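Local coordinates for protein ACDH-11, isoform b (Caenorhabditis elegans, PDB 4Y9J), which belongs to the acyl-CoA dehydrogenase family and binds flavin-adenine dinucleotide as a four-chain flavoprotein, at residues B[64-69]-B[327-332]; B[123-128]-B[377-382]; B[455-460]-B[518-523]. All blocks are in the same frame, centred on the assembly; numbering follows the deposited sequence.

The three contacts follow the helical framework of an acyl-CoA dehydrogenase fold. Contacts 1 and 2 each tie a helix of the N-terminal family region, 44-74 or 121-135, to a helix of the C-terminal dehydrogenase region, 304-338 or 352-383. Their segments alternate along the chain, so the two contacts join the same two regions at two places, with centres about 24 Å apart. Contact 3 comes later in sequence, where helix 449-461 meets the loop before helix 524-545. Its centre lies about 28 Å from that of contact 2 and about 37 Å from that of contact 1, on the opposite side of the chain's centre from contact 1, and it carries residues of the UCC pocket.

Contact 1: residues B[64-69]-B[327-332]; sequences EVEHLG and MRRIIS
Glu-66 and Arg-329 form a salt bridge between two helices of the acyl-CoA dehydrogenase fold, 44-74 from the N-terminal region and 304-338 from the C-terminal region. The NH1 of Arg-329 donates to OE1 of Glu-66 over 3.0 Å, with an N-H...O angle of 152°. The carboxylate oxygen lies close to the guanidinium plane, at its edge, whereas the nitrogen approaches OE1 from above the carboxylate plane; the two flat groups are turned 65° from each other. A water molecule completes a second path: it accepts from Arg-329 NH1 at 2.9 Å and donates to Glu-66 OE2 at 3.0 Å. NH1 is therefore gripped by two oxygens, one charged and one neutral, and the water sits in the guanidinium plane.

Ser-138, in a loop, is hydrogen-bonded both to Glu-66 OE1 and to Arg-329 NH2, so a single hydroxyl bridges acid and base and should limit rotation of the guanidinium. Pro-137 and Leu-24 pack against the arginine side chain, burying it, which makes a carboxylate partner a fitting neighbour for its charge.

The helices themselves stand well apart, their nearest CA atoms, those of Glu-66 and Arg-329, being 11.5 Å from each other. Long, flexible side chains suit such a gap. Both start with CG anti to the backbone N; Glu-66 then bends at chi2 (74°), while Arg-329 folds at both chi2 and chi3, and the two chains pass alongside one another, pointing opposite ways. Elsewhere the apolar faces turn to other helices: Val-65 rests on Leu-101 and Leu-68 on Ile-104 of helix 96-107, while Ile-331 meets Met-413. Across the gap, Glu-66 OE2 stays 3.7 Å from Arg-329 NH1, with the water as its link.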
loop_
_atom_site.group_PDB
_atom_site.type_symbol
_atom_site.label_atom_id
_atom_site.label_comp_id
_atom_site.label_asym_id
_atom_site.label_seq_id
_atom_site.Cartn_x
_atom_site.Cartn_y
_atom_site.Cartn_z
ATOM N N GLU B 64 16.392 22.243 6.923
ATOM C CA GLU B 64 16.075 21.016 7.700
ATOM C C GLU B 64 14.597 20.765 7.918
ATOM O O GLU B 64 14.077 19.681 7.562
ATOM C CB GLU B 64 16.806 20.953 9.033
ATOM C CG GLU B 64 16.648 19.639 9.792
ATOM C CD GLU B 64 17.306 19.629 11.147
ATOM O OE1 GLU B 64 17.625 20.751 11.658
ATOM O OE2 GLU B 64 17.526 18.512 11.703
ATOM N N VAL B 65 13.865 21.732 8.449
ATOM C CA VAL B 65 12.533 21.439 8.947
ATOM C C VAL B 65 11.615 21.137 7.790
ATOM O O VAL B 65 10.843 20.197 7.870
ATOM C CB VAL B 65 11.926 22.587 9.808
ATOM C CG1 VAL B 65 10.583 22.191 10.345
ATOM C CG2 VAL B 65 12.874 22.944 10.970
ATOM N N GLU B 66 11.639 21.963 6.736
ATOM C CA GLU B 66 10.772 21.700 5.589
ATOM C C GLU B 66 10.822 20.196 5.110
ATOM O O GLU B 66 9.795 19.618 4.818
ATOM C CB GLU B 66 11.107 22.704 4.492
ATOM C CG GLU B 66 10.405 22.483 3.187
ATOM C CD GLU B 66 8.927 22.866 3.175
ATOM O OE1 GLU B 66 8.297 23.230 4.200
ATOM O OE2 GLU B 66 8.360 22.767 2.087
ATOM N N HIS B 67 12.021 19.641 4.987
ATOM C CA HIS B 67 12.222 18.271 4.459
ATOM C C HIS B 67 11.663 17.317 5.441
ATOM O O HIS B 67 10.952 16.421 5.070
ATOM C CB HIS B 67 13.707 17.968 4.253
ATOM C CG HIS B 67 14.023 16.497 4.044
ATOM N ND1 HIS B 67 13.816 15.850 2.833
ATOM C CD2 HIS B 67 14.551 15.556 4.877
ATOM C CE1 HIS B 67 14.183 14.581 2.933
ATOM N NE2 HIS B 67 14.634 14.378 4.156
ATOM N N LEU B 68 11.908 17.579 6.738
ATOM C CA LEU B 68 11.335 16.713 7.778
ATOM C C LEU B 68 9.835 16.669 7.731
ATOM O O LEU B 68 9.210 15.569 7.782
ATOM C CB LEU B 68 11.743 17.118 9.202
ATOM C CG LEU B 68 13.201 17.020 9.565
ATOM C CD1 LEU B 68 13.520 17.613 10.950
ATOM C CD2 LEU B 68 13.721 15.604 9.459
ATOM N N GLY B 69 9.213 17.869 7.637
ATOM C CA GLY B 69 7.727 17.936 7.545
ATOM C C GLY B 69 7.162 17.212 6.329
ATOM O O GLY B 69 6.159 16.516 6.399
ATOM N N MET B 327 -1.499 30.538 4.256
ATOM C CA MET B 327 -1.741 31.679 3.372
ATOM C C MET B 327 -0.427 32.324 2.933
ATOM O O MET B 327 -0.146 32.499 1.737
ATOM C CB MET B 327 -2.664 32.672 4.046
ATOM C CG MET B 327 -4.053 32.125 4.325
ATOM S SD MET B 327 -5.060 32.965 5.616
ATOM C CE MET B 327 -5.088 34.535 4.917
ATOM N N ARG B 328 0.431 32.634 3.883
ATOM C CA ARG B 328 1.736 33.216 3.553
ATOM C C ARG B 328 2.581 32.241 2.744
ATOM O O ARG B 328 3.269 32.666 1.796
ATOM C CB ARG B 328 2.460 33.627 4.817
ATOM C CG ARG B 328 3.957 34.005 4.650
ATOM C CD ARG B 328 4.204 35.155 3.720
ATOM N NE ARG B 328 3.480 36.349 4.181
ATOM C CZ ARG B 328 2.845 37.230 3.428
ATOM N NH1 ARG B 328 2.801 37.076 2.102
ATOM N NH2 ARG B 328 2.248 38.293 4.002
ATOM N N ARG B 329 2.585 30.968 3.107
ATOM C CA ARG B 329 3.418 30.008 2.388
ATOM C C ARG B 329 3.036 29.936 0.862
ATOM O O ARG B 329 3.891 30.017 -0.003
ATOM C CB ARG B 329 3.390 28.617 3.058
ATOM C CG ARG B 329 4.153 27.537 2.317
ATOM C CD ARG B 329 5.625 27.902 2.188
ATOM N NE ARG B 329 6.327 27.994 3.494
ATOM C CZ ARG B 329 6.890 26.961 4.127
ATOM N NH1 ARG B 329 6.767 25.725 3.660
ATOM N NH2 ARG B 329 7.513 27.162 5.287
ATOM N N ILE B 330 1.762 29.823 0.576
ATOM C CA ILE B 330 1.323 29.720 -0.792
ATOM C C ILE B 330 1.647 30.973 -1.548
ATOM O O ILE B 330 2.075 30.888 -2.672
ATOM C CB ILE B 330 -0.121 29.204 -0.925
ATOM C CG1 ILE B 330 -0.368 28.651 -2.346
ATOM C CG2 ILE B 330 -1.111 30.313 -0.681
ATOM C CD1 ILE B 330 0.479 27.439 -2.664
ATOM N N ILE B 331 1.532 32.147 -0.939
ATOM C CA ILE B 331 1.822 33.360 -1.616
ATOM C C ILE B 331 3.344 33.465 -1.845
ATOM O O ILE B 331 3.789 33.892 -2.888
ATOM C CB ILE B 331 1.321 34.583 -0.783
ATOM C CG1 ILE B 331 -0.205 34.622 -0.664
ATOM C CG2 ILE B 331 1.861 35.904 -1.338
ATOM C CD1 ILE B 331 -0.658 35.735 0.288
ATOM N N SER B 332 4.145 33.120 -0.847
ATOM C CA SER B 332 5.588 33.089 -1.029
ATOM C C SER B 332 6.020 32.172 -2.176
ATOM O O SER B 332 6.916 32.510 -2.976
ATOM C CB SER B 332 6.310 32.657 0.289
ATOM O OG SER B 332 7.708 32.747 0.147
HETATM O O HOH W 1 5.761 24.149 1.468
#

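Contact 2: residues B[123-128]-B[377-382]; sequences VRRIHQ and RLLGLS
A close helix-helix packing joins the N-terminal and C-terminal helical regions of the acyl-CoA dehydrogenase fold here: helices 121-135 and 352-383 run roughly antiparallel, their local axes 7.9 Å apart at 146°. Gly-380 allows this closeness, for it has no side chain to hold Arg-125 off; their CA atoms are 5.5 Å apart, and CG of Arg-125 lies 4.0 Å from CA of Gly-380.

From there the arginine bends at chi2 (-65°) and brings its guanidinium up to the tip of Leu-379, the two chains crossing at a slant; the CD2 methyl of Leu-379 sits over one face of the group, 3.5 Å from NE of Arg-125. Leucine suits this place because a branched apolar tip can cover a flat cation while leaving its edge to polar partners. At that edge NH1 donates to OE1 of Gln-128 over 2.6 Å, meeting a lone pair in the carbonyl plane. Glu-383 pairs with NE and Asp-150 with NH1, and Tyr-115 adds a cation-pi contact, so the buried charge is probably well compensated.

The next residue, Ile-126, takes the other part of the interface and also packs on Leu-38 and Leu-41 of helix 34-41. Its beta-branched chain meets the helix 352-383 backbone and the aliphatic base of Arg-377: CG1 of Ile-126 is 4.2 Å from N of Arg-377, and CD1 is 4.4 Å from CB of Arg-377.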
loop_
_atom_site.group_PDB
_atom_site.type_symbol
_atom_site.label_atom_id
_atom_site.label_comp_id
_atom_site.label_asym_id
_atom_site.label_seq_id
_atom_site.Cartn_x
_atom_site.Cartn_y
_atom_site.Cartn_z
ATOM N N VAL B 123 6.741 40.428 25.491
ATOM C CA VAL B 123 7.782 40.176 24.509
ATOM C C VAL B 123 7.740 38.713 24.095
ATOM O O VAL B 123 7.814 38.371 22.941
ATOM C CB VAL B 123 9.176 40.535 25.082
ATOM C CG1 VAL B 123 10.322 39.905 24.288
ATOM C CG2 VAL B 123 9.321 42.056 25.152
ATOM N N ARG B 124 7.716 37.849 25.080
ATOM C CA ARG B 124 7.894 36.479 24.782
ATOM C C ARG B 124 6.733 35.874 24.012
ATOM O O ARG B 124 6.961 34.972 23.232
ATOM C CB ARG B 124 8.282 35.752 26.034
ATOM C CG ARG B 124 7.168 35.436 26.974
ATOM C CD ARG B 124 7.768 35.147 28.354
ATOM N NE ARG B 124 6.656 34.688 29.170
ATOM C CZ ARG B 124 6.535 34.837 30.477
ATOM N NH1 ARG B 124 7.487 35.413 31.173
ATOM N NH2 ARG B 124 5.424 34.442 31.070
ATOM N N ARG B 125 5.511 36.406 24.122
ATOM C CA ARG B 125 4.430 35.848 23.351
ATOM C C ARG B 125 4.547 36.321 21.913
ATOM O O ARG B 125 4.233 35.577 20.994
ATOM C CB ARG B 125 3.040 36.156 23.940
ATOM C CG ARG B 125 2.678 35.369 25.201
ATOM C CD ARG B 125 2.565 33.859 24.938
ATOM N NE ARG B 125 1.841 33.157 25.984
ATOM C CZ ARG B 125 1.607 31.851 26.021
ATOM N NH1 ARG B 125 2.107 31.026 25.085
ATOM N NH2 ARG B 125 0.892 31.369 27.024
ATOM N N ILE B 126 5.064 37.530 21.737
ATOM C CA ILE B 126 5.289 38.026 20.382
ATOM C C ILE B 126 6.376 37.172 19.712
ATOM O O ILE B 126 6.211 36.725 18.588
ATOM C CB ILE B 126 5.601 39.557 20.365
ATOM C CG1 ILE B 126 4.315 40.315 20.728
ATOM C CG2 ILE B 126 6.056 39.986 18.985
ATOM C CD1 ILE B 126 4.513 41.766 21.122
ATOM N N HIS B 127 7.467 36.934 20.429
ATOM C CA HIS B 127 8.550 36.138 19.923
ATOM C C HIS B 127 7.985 34.727 19.564
ATOM O O HIS B 127 8.151 34.266 18.459
ATOM C CB HIS B 127 9.643 36.072 20.989
ATOM C CG HIS B 127 10.850 35.281 20.614
ATOM N ND1 HIS B 127 11.947 35.203 21.436
ATOM C CD2 HIS B 127 11.164 34.590 19.497
ATOM C CE1 HIS B 127 12.881 34.468 20.861
ATOM N NE2 HIS B 127 12.415 34.068 19.686
ATOM N N GLN B 128 7.261 34.139 20.494
ATOM C CA GLN B 128 6.730 32.802 20.367
ATOM C C GLN B 128 5.800 32.679 19.232
ATOM O O GLN B 128 5.913 31.725 18.407
ATOM C CB GLN B 128 6.048 32.358 21.658
ATOM C CG GLN B 128 5.614 30.900 21.633
ATOM C CD GLN B 128 4.492 30.558 22.573
ATOM O OE1 GLN B 128 3.768 31.427 23.074
ATOM N NE2 GLN B 128 4.306 29.260 22.778
ATOM N N ARG B 377 0.191 40.293 21.395
ATOM C CA ARG B 377 0.408 41.479 22.287
ATOM C C ARG B 377 -0.514 41.449 23.469
ATOM O O ARG B 377 -0.056 41.564 24.620
ATOM C CB ARG B 377 0.200 42.777 21.521
ATOM C CG ARG B 377 0.550 44.026 22.260
ATOM C CD ARG B 377 0.223 45.299 21.480
ATOM N NE ARG B 377 -1.217 45.564 21.421
ATOM C CZ ARG B 377 -1.898 46.246 22.308
ATOM N NH1 ARG B 377 -1.274 46.764 23.360
ATOM N NH2 ARG B 377 -3.194 46.402 22.176
ATOM N N LEU B 378 -1.803 41.309 23.213
ATOM C CA LEU B 378 -2.839 41.310 24.268
ATOM C C LEU B 378 -2.705 40.101 25.205
ATOM O O LEU B 378 -2.961 40.219 26.410
ATOM C CB LEU B 378 -4.265 41.303 23.686
ATOM C CG LEU B 378 -4.662 42.587 22.941
ATOM C CD1 LEU B 378 -5.904 42.304 22.093
ATOM C CD2 LEU B 378 -4.876 43.716 23.898
ATOM N N LEU B 379 -2.231 38.981 24.677
ATOM C CA LEU B 379 -2.050 37.783 25.509
ATOM C C LEU B 379 -0.913 38.022 26.471
ATOM O O LEU B 379 -0.989 37.729 27.670
ATOM C CB LEU B 379 -1.774 36.551 24.649
ATOM C CG LEU B 379 -1.509 35.229 25.389
ATOM C CD1 LEU B 379 -2.704 34.837 26.239
ATOM C CD2 LEU B 379 -1.147 34.116 24.413
ATOM N N GLY B 380 0.183 38.532 25.930
ATOM C CA GLY B 380 1.347 38.851 26.743
ATOM C C GLY B 380 1.053 39.841 27.855
ATOM O O GLY B 380 1.435 39.612 29.039
ATOM N N LEU B 381 0.376 40.950 27.515
ATOM C CA LEU B 381 -0.036 41.939 28.525
ATOM C C LEU B 381 -0.899 41.312 29.620
ATOM O O LEU B 381 -0.674 41.556 30.815
ATOM C CB LEU B 381 -0.756 43.090 27.878
ATOM C CG LEU B 381 0.050 44.060 27.027
ATOM C CD1 LEU B 381 -0.936 45.010 26.366
ATOM C CD2 LEU B 381 1.029 44.849 27.858
ATOM N N SER B 382 -1.776 40.392 29.260
ATOM C CA SER B 382 -2.614 39.759 30.258
ATOM C C SER B 382 -1.837 38.839 31.221
ATOM O O SER B 382 -2.024 38.855 32.456
ATOM C CB SER B 382 -3.630 38.921 29.532
ATOM O OG SER B 382 -4.450 38.339 30.497
#

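Contact 3: residues B[455-460]-B[518-523]; sequences DVLRVF and TRIDSV. With UCC (S-{(3S,5R,9R)-1-[(2R,3S,4R,5R)-5-(6-amino-9H-purin-9-yl)-4-hydroxy-3-(phosphonooxy)tetrahydrofuran-2-yl]-3,5,9-trihydroxy-8,8-dimethyl-3,5-dioxido-10,14-dioxo-2,4,6-trioxa-11,15-diaza-3lambda~5~,5lambda~5~-diphosphaheptadecan-17-yl} undecanethioate), chain F.
Leu-457 reaches from helix 449-461 with its CD1 methyl against the turn at 520-521, just before helix 524-545, and so packs its helix against that turn. That one methyl carries the contact: it is 4.2 Å from CG2 of Ile-520 and 4.1 Å from CA of Asp-521. Two branched aliphatic residues suit a small, partly exposed apolar patch, which extends further, as Leu-457 also packs on Ala-524 and Ile-520 on Ile-527.

Within the turn Arg-519 grips the Asp-521 carboxylate side-on. Its NE donates to OD1 of Asp-521 at 3.1 Å, on the syn lone pair, and its NH2 to OD2 of Asp-521 at 2.7 Å. With chi1 at 52°, the Asp-521 carboxylate leads away from Leu-457. Next to it, Ser-522 is hydrogen-bonded to Thr-356 of the second subunit, so the turn also lies at a subunit interface.

On helix 449-461, neighbouring residues face the UCC pocket. Arg-458 presents NE and NH2 to the phosphate oxygen O12 of UCC, the NE bond measuring 3.0 Å, and O12 lies in the guanidinium plane. NH2 also reaches OP3 of UCC at 3.1 Å, and NH1 makes a further bond to OP3. Over one face stands the purine atom C8 of UCC, 3.7 Å above the plane and offset toward the rim. Asp-455, also a pocket residue near the adenine amino group N6, meets the guanidinium at its edge and helps set its orientation: OD1 takes NH1 of Arg-458 at 2.7 Å on its anti side, 22° out of the carboxylate plane, and also pairs with Arg-396. All three guanidinium nitrogens are thus engaged. An arginine can offer this many directed donors at once, and the nearby Asp-455 and phosphate would both be expected to favour its charged form.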
loop_
_atom_site.group_PDB
_atom_site.type_symbol
_atom_site.label_atom_id
_atom_site.label_comp_id
_atom_site.label_asym_id
_atom_site.label_seq_id
_atom_site.Cartn_x
_atom_site.Cartn_y
_atom_site.Cartn_z
ATOM N N ASP B 455 -19.522 32.120 20.047
ATOM C CA ASP B 455 -18.662 32.465 21.186
ATOM C C ASP B 455 -18.467 33.950 21.196
ATOM O O ASP B 455 -18.446 34.574 22.275
ATOM C CB ASP B 455 -17.309 31.758 21.144
ATOM C CG ASP B 455 -16.439 32.055 22.393
ATOM O OD1 ASP B 455 -16.946 31.853 23.527
ATOM O OD2 ASP B 455 -15.250 32.492 22.279
ATOM N N VAL B 456 -18.337 34.556 20.018
ATOM C CA VAL B 456 -18.276 36.007 20.001
ATOM C C VAL B 456 -19.523 36.609 20.703
ATOM O O VAL B 456 -19.454 37.626 21.471
ATOM C CB VAL B 456 -18.117 36.533 18.561
ATOM C CG1 VAL B 456 -18.256 38.039 18.551
ATOM C CG2 VAL B 456 -16.769 36.156 17.991
ATOM N N LEU B 457 -20.682 36.012 20.405
ATOM C CA LEU B 457 -21.922 36.435 21.057
ATOM C C LEU B 457 -21.926 36.119 22.575
ATOM O O LEU B 457 -22.406 36.911 23.379
ATOM C CB LEU B 457 -23.139 35.823 20.367
ATOM C CG LEU B 457 -23.354 36.264 18.915
ATOM C CD1 LEU B 457 -24.714 35.729 18.511
ATOM C CD2 LEU B 457 -23.293 37.791 18.705
ATOM N N ARG B 458 -21.404 34.970 22.989
ATOM C CA ARG B 458 -21.244 34.732 24.420
ATOM C C ARG B 458 -20.380 35.850 25.049
ATOM O O ARG B 458 -20.660 36.311 26.195
ATOM C CB ARG B 458 -20.615 33.360 24.629
ATOM C CG ARG B 458 -20.180 33.046 26.073
ATOM C CD ARG B 458 -19.198 31.866 26.059
ATOM N NE ARG B 458 -19.898 30.608 25.858
ATOM C CZ ARG B 458 -19.802 29.796 24.798
ATOM N NH1 ARG B 458 -18.972 30.027 23.772
ATOM N NH2 ARG B 458 -20.556 28.702 24.787
ATOM N N VAL B 459 -19.337 36.294 24.332
ATOM C CA VAL B 459 -18.494 37.403 24.814
ATOM C C VAL B 459 -19.307 38.650 25.121
ATOM O O VAL B 459 -19.133 39.282 26.189
ATOM C CB VAL B 459 -17.277 37.699 23.908
ATOM C CG1 VAL B 459 -16.474 38.864 24.505
ATOM C CG2 VAL B 459 -16.384 36.487 23.880
ATOM N N PHE B 460 -20.195 39.020 24.219
ATOM C CA PHE B 460 -21.094 40.213 24.423
ATOM C C PHE B 460 -22.179 40.048 25.510
ATOM O O PHE B 460 -22.597 40.999 26.162
ATOM C CB PHE B 460 -21.733 40.584 23.101
ATOM C CG PHE B 460 -20.758 41.179 22.114
ATOM C CD1 PHE B 460 -20.166 42.388 22.363
ATOM C CD2 PHE B 460 -20.473 40.574 20.940
ATOM C CE1 PHE B 460 -19.297 42.967 21.448
ATOM C CE2 PHE B 460 -19.619 41.157 20.024
ATOM C CZ PHE B 460 -19.006 42.328 20.287
ATOM N N THR B 518 -36.566 38.935 16.814
ATOM C CA THR B 518 -35.174 39.215 16.438
ATOM C C THR B 518 -34.337 37.992 16.753
ATOM O O THR B 518 -34.516 37.369 17.804
ATOM C CB THR B 518 -34.688 40.434 17.225
ATOM O OG1 THR B 518 -35.498 41.555 16.856
ATOM C CG2 THR B 518 -33.259 40.758 16.979
ATOM N N ARG B 519 -33.455 37.608 15.831
ATOM C CA ARG B 519 -32.605 36.404 15.991
ATOM C C ARG B 519 -31.171 36.808 15.662
ATOM O O ARG B 519 -30.709 36.663 14.550
ATOM C CB ARG B 519 -33.083 35.238 15.103
ATOM C CG ARG B 519 -34.497 34.754 15.405
ATOM C CD ARG B 519 -34.702 33.691 16.498
ATOM N NE ARG B 519 -33.596 32.707 16.711
ATOM C CZ ARG B 519 -33.757 31.402 17.065
ATOM N NH1 ARG B 519 -34.993 30.877 17.181
ATOM N NH2 ARG B 519 -32.688 30.581 17.287
ATOM N N ILE B 520 -30.467 37.326 16.670
ATOM C CA ILE B 520 -29.114 37.796 16.490
ATOM C C ILE B 520 -28.208 36.628 16.158
ATOM O O ILE B 520 -27.193 36.801 15.476
ATOM C CB ILE B 520 -28.598 38.538 17.772
ATOM C CG1 ILE B 520 -27.241 39.177 17.506
ATOM C CG2 ILE B 520 -28.520 37.565 18.953
ATOM C CD1 ILE B 520 -26.870 40.276 18.486
ATOM N N ASP B 521 -28.543 35.444 16.670
ATOM C CA ASP B 521 -27.813 34.245 16.361
ATOM C C ASP B 521 -27.714 33.964 14.839
ATOM O O ASP B 521 -26.705 33.451 14.386
ATOM C CB ASP B 521 -28.397 33.015 17.091
ATOM C CG ASP B 521 -29.904 32.841 16.899
ATOM O OD1 ASP B 521 -30.694 33.785 17.165
ATOM O OD2 ASP B 521 -30.325 31.702 16.606
ATOM N N SER B 522 -28.769 34.313 14.096
ATOM C CA SER B 522 -28.841 34.131 12.641
ATOM C C SER B 522 -27.717 34.842 11.926
ATOM O O SER B 522 -27.149 34.331 10.927
ATOM C CB SER B 522 -30.199 34.620 12.081
ATOM O OG SER B 522 -30.299 34.000 10.814
ATOM N N VAL B 523 -27.321 35.990 12.491
ATOM C CA VAL B 523 -26.313 36.846 11.863
ATOM C C VAL B 523 -24.993 36.803 12.611
ATOM O O VAL B 523 -24.145 37.672 12.445
ATOM C CB VAL B 523 -26.810 38.289 11.660
ATOM C CG1 VAL B 523 -27.960 38.305 10.640
ATOM C CG2 VAL B 523 -27.308 38.921 12.958
HETATM O OA1 UCC F . -10.367 20.158 17.937
HETATM C CA1 UCC F . -9.549 19.860 18.891
HETATM C CA2 UCC F . -8.052 19.540 18.803
HETATM C CA3 UCC F . -7.286 19.902 17.569
HETATM C CA4 UCC F . -5.873 20.484 17.910
HETATM C CA5 UCC F . -5.832 21.973 17.539
HETATM C CA6 UCC F . -4.550 22.335 16.874
HETATM C CA7 UCC F . -4.503 23.809 16.505
HETATM C CA8 UCC F . -3.092 23.845 16.073
HETATM C CA9 UCC F . -2.715 24.488 14.851
HETATM C C10 UCC F . -2.190 23.580 13.832
HETATM C C11 UCC F . -3.219 23.742 12.723
HETATM S S UCC F . -9.957 19.700 20.505
HETATM C CP1 UCC F . -11.757 19.993 20.689
HETATM C CP2 UCC F . -12.226 21.360 20.298
HETATM N NP1 UCC F . -13.612 21.629 20.734
HETATM C CP3 UCC F . -14.028 22.897 20.705
HETATM O OP1 UCC F . -13.381 23.830 20.229
HETATM C CP4 UCC F . -15.357 23.191 21.369
HETATM C CP5 UCC F . -16.251 23.965 20.389
HETATM N NP2 UCC F . -17.397 24.344 21.206
HETATM C CP6 UCC F . -17.436 25.411 22.003
HETATM O OP2 UCC F . -16.548 26.251 22.049
HETATM C CP8 UCC F . -18.733 25.579 22.768
HETATM O OP3 UCC F . -19.147 26.977 22.683
HETATM C CPB UCC F . -18.669 25.354 24.260
HETATM C CP7 UCC F . -17.491 25.935 25.056
HETATM C CP9 UCC F . -18.064 23.883 24.297
HETATM C CPA UCC F . -20.013 24.943 24.901
HETATM O O7 UCC F . -19.819 24.692 26.316
HETATM P P2 UCC F . -21.081 24.761 27.330
HETATM O O21 UCC F . -20.637 24.400 28.739
HETATM O O22 UCC F . -22.255 24.095 26.597
HETATM O O6 UCC F . -21.416 26.349 27.221
HETATM P P1 UCC F . -21.370 27.460 28.362
HETATM O O11 UCC F . -22.317 27.166 29.515
HETATM O O12 UCC F . -21.534 28.730 27.581
HETATM O "O5'" UCC F . -19.783 27.300 28.852
HETATM C "C5'" UCC F . -19.480 26.926 30.218
HETATM C "C4'" UCC F . -18.504 27.919 30.877
HETATM C "C3'" UCC F . -19.091 29.327 30.928
HETATM O "O3'" UCC F . -18.541 29.902 32.087
HETATM P P3 UCC F . -19.428 30.324 33.323
HETATM O O33 UCC F . -18.385 30.771 34.322
HETATM O O32 UCC F . -20.037 29.030 33.811
HETATM O O31 UCC F . -20.386 31.399 32.751
HETATM C "C2'" UCC F . -18.547 30.055 29.707
HETATM O "O2'" UCC F . -18.317 31.452 29.882
HETATM O "O4'" UCC F . -17.299 28.015 30.089
HETATM C "C1'" UCC F . -17.184 29.355 29.629
HETATM N N9 UCC F . -16.525 29.388 28.315
HETATM C C4 UCC F . -15.453 30.139 28.084
HETATM N N3 UCC F . -14.655 30.939 28.830
HETATM C C8 UCC F . -16.931 28.756 27.189
HETATM N N7 UCC F . -16.076 29.059 26.195
HETATM C C5 UCC F . -15.133 29.899 26.679
HETATM C C6 UCC F . -13.903 30.557 26.162
HETATM N N6 UCC F . -13.550 30.373 24.865
HETATM N N1 UCC F . -13.215 31.390 27.008
HETATM C C2 UCC F . -13.592 31.562 28.291
#